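Local coordinates for ERPP protein (Borrelia burgdorferi, PDB 4BOB) that is an outer surface lipoprotein that acquires the host complement regulator factor H, probably shielding the spirochaete from complement attack, at residues T65-A69 with G70-A74. Numbering follows the deposited sequence.
Sequences TGLNA and GGHSA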
ATOM      1  N   THR A  65       1.129  -8.210  -0.465  1.00 13.03           N
ATOM      2  CA  THR A  65       0.265  -7.403  -1.322  1.00 12.68           C
ATOM      3  C   THR A  65       0.994  -7.163  -2.642  1.00 12.48           C
ATOM      4  O   THR A  65       2.211  -6.924  -2.657  1.00 11.66           O
ATOM      5  CB  THR A  65      -0.097  -6.047  -0.690  1.00 12.28           C
ATOM      6  OG1 THR A  65       0.939  -5.117  -0.968  1.00 13.67           O
ATOM      7  CG2 THR A  65      -0.275  -6.150   0.833  1.00 12.18           C
ATOM      8  N   GLY A  66       0.240  -7.235  -3.737  1.00 13.01           N
ATOM      9  CA  GLY A  66       0.794  -7.123  -5.093  1.00 13.02           C
ATOM     10  C   GLY A  66       0.005  -6.206  -6.016  1.00 12.59           C
ATOM     11  O   GLY A  66      -1.230  -6.151  -5.977  1.00 11.83           O
ATOM     12  N   LEU A  67       0.742  -5.494  -6.858  1.00 13.19           N
ATOM     13  CA  LEU A  67       0.171  -4.496  -7.749  1.00 14.40           C
ATOM     14  C   LEU A  67      -0.044  -5.060  -9.147  1.00 14.49           C
ATOM     15  O   LEU A  67       0.909  -5.453  -9.832  1.00 13.90           O
ATOM     16  CB  LEU A  67       1.079  -3.252  -7.840  1.00 14.88           C
ATOM     17  CG  LEU A  67       0.557  -2.037  -8.660  1.00 14.85           C
ATOM     18  CD1 LEU A  67      -0.912  -1.685  -8.387  1.00 14.92           C
ATOM     19  CD2 LEU A  67       1.443  -0.827  -8.427  1.00 15.00           C
ATOM     20  N   ASN A  68      -1.315  -5.074  -9.555  1.00 15.75           N
ATOM     21  CA  ASN A  68      -1.702  -5.227 -10.960  1.00 14.88           C
ATOM     22  C   ASN A  68      -2.083  -3.876 -11.553  1.00 15.48           C
ATOM     23  O   ASN A  68      -3.244  -3.511 -11.565  1.00 16.41           O
ATOM     24  CB  ASN A  68      -2.871  -6.183 -11.075  1.00 14.26           C
ATOM     25  CG  ASN A  68      -2.616  -7.456 -10.359  1.00 14.69           C
ATOM     26  OD1 ASN A  68      -3.145  -7.679  -9.281  1.00 16.33           O
ATOM     27  ND2 ASN A  68      -1.748  -8.271 -10.912  1.00 16.20           N
ATOM     28  N   ALA A  69      -1.090  -3.142 -12.027  1.00 15.01           N
ATOM     29  CA  ALA A  69      -1.286  -1.842 -12.631  1.00 16.36           C
ATOM     30  C   ALA A  69      -0.893  -1.960 -14.081  1.00 19.48           C
ATOM     31  O   ALA A  69       0.202  -2.462 -14.389  1.00 18.55           O
ATOM     32  CB  ALA A  69      -0.411  -0.812 -11.950  1.00 17.11           C
ATOM     33  N   GLY A  70      -1.784  -1.489 -14.964  1.00 23.26           N
ATOM     34  CA  GLY A  70      -1.606  -1.612 -16.410  1.00 24.56           C
ATOM     35  C   GLY A  70      -1.578  -3.085 -16.730  1.00 26.65           C
ATOM     36  O   GLY A  70      -2.441  -3.835 -16.263  1.00 31.32           O
ATOM     37  N   GLY A  71      -0.576  -3.506 -17.496  1.00 28.69           N
ATOM     38  CA  GLY A  71      -0.301  -4.935 -17.714  1.00 31.03           C
ATOM     39  C   GLY A  71       0.962  -5.428 -17.010  1.00 32.93           C
ATOM     40  O   GLY A  71       1.587  -6.387 -17.459  1.00 36.73           O
ATOM     41  N   HIS A  72       1.336  -4.763 -15.915  1.00 30.15           N
ATOM     42  CA  HIS A  72       2.441  -5.187 -15.041  1.00 25.72           C
ATOM     43  C   HIS A  72       1.801  -5.786 -13.781  1.00 22.98           C
ATOM     44  O   HIS A  72       0.923  -5.164 -13.175  1.00 21.29           O
ATOM     45  CB  HIS A  72       3.407  -3.988 -14.784  1.00 27.98           C
ATOM     46  CG  HIS A  72       3.857  -3.795 -13.353  1.00 30.96           C
ATOM     47  ND1 HIS A  72       3.008  -3.871 -12.264  1.00 31.90           N
ATOM     48  CD2 HIS A  72       5.066  -3.440 -12.853  1.00 30.04           C
ATOM     49  CE1 HIS A  72       3.687  -3.620 -11.159  1.00 29.54           C
ATOM     50  NE2 HIS A  72       4.939  -3.354 -11.488  1.00 29.87           N
ATOM     51  N   SER A  73       2.226  -7.003 -13.434  1.00 21.45           N
ATOM     52  CA  SER A  73       1.760  -7.727 -12.238  1.00 19.36           C
ATOM     53  C   SER A  73       2.964  -8.176 -11.397  1.00 16.64           C
ATOM     54  O   SER A  73       3.756  -9.003 -11.842  1.00 14.70           O
ATOM     55  CB  SER A  73       0.956  -8.958 -12.651  1.00 19.71           C
ATOM     56  OG  SER A  73       0.582  -9.725 -11.515  1.00 23.10           O
ATOM     57  N   ALA A  74       3.093  -7.630 -10.190  1.00 15.33           N
ATOM     58  CA  ALA A  74       4.279  -7.849  -9.364  1.00 15.40           C
ATOM     59  C   ALA A  74       4.090  -7.383  -7.909  1.00 15.21           C
ATOM     60  O   ALA A  74       3.340  -6.452  -7.632  1.00 18.89           O
ATOM     61  CB  ALA A  74       5.479  -7.151  -9.996  1.00 15.33           C
TER
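A69 and H72 close a two-residue beta hairpin: H72 N donates to A69 O at 3.0 Å, with 154° at the hydrogen, while the return bond from A69 N to H72 O is weak, bent to 131°. Between them G70 and G71 make a type II' turn. Phi is positive at G70, the first corner, which by itself favours glycine.

Two residues further from the turn, L67 and A74 form a second hydrogen-bonded pair. L67 N reaches A74 O at 2.9 Å and A74 N reaches L67 O at 3.1 Å, both comparably straight to the bond from H72 N to A69 O. L67 O also receives a CA-H...O contact from S73, and H72 O a matching one from N68, so each of these two carbonyls is met by an N-H and a C-H.

N68 and S73 face each other as the intervening non-hydrogen-bonded pair. With CG anti to its carbonyl carbon (chi1 -51°), N68 carries its amide across to S73, bringing N68 ND2 within 2.8 Å of S73 OG; the angle is poor, so closeness alone does not make this a hydrogen bond. The N68 backbone pairs separately with D53 of strand 48-58, the other neighbouring strand.

On the other face lie L67, A69, H72 and A74. L67 O sits near the plane of the H72 ring, at its edge, without an assigned hydrogen bond, and H72 CE1 is 4.2 Å from L67 CB. Y105 meets the ring edge-to-face while also touching L67 and A69.

Pairing is thus carried by the backbone: three good bonds and one weak one join 65-69 to 70-74, and T65 continues the pairing to F76 and F77 of strand 72-79, outermost in the chain's large antiparallel sheet, with polar side chains adding proximity rather than a bond between N68 and S73.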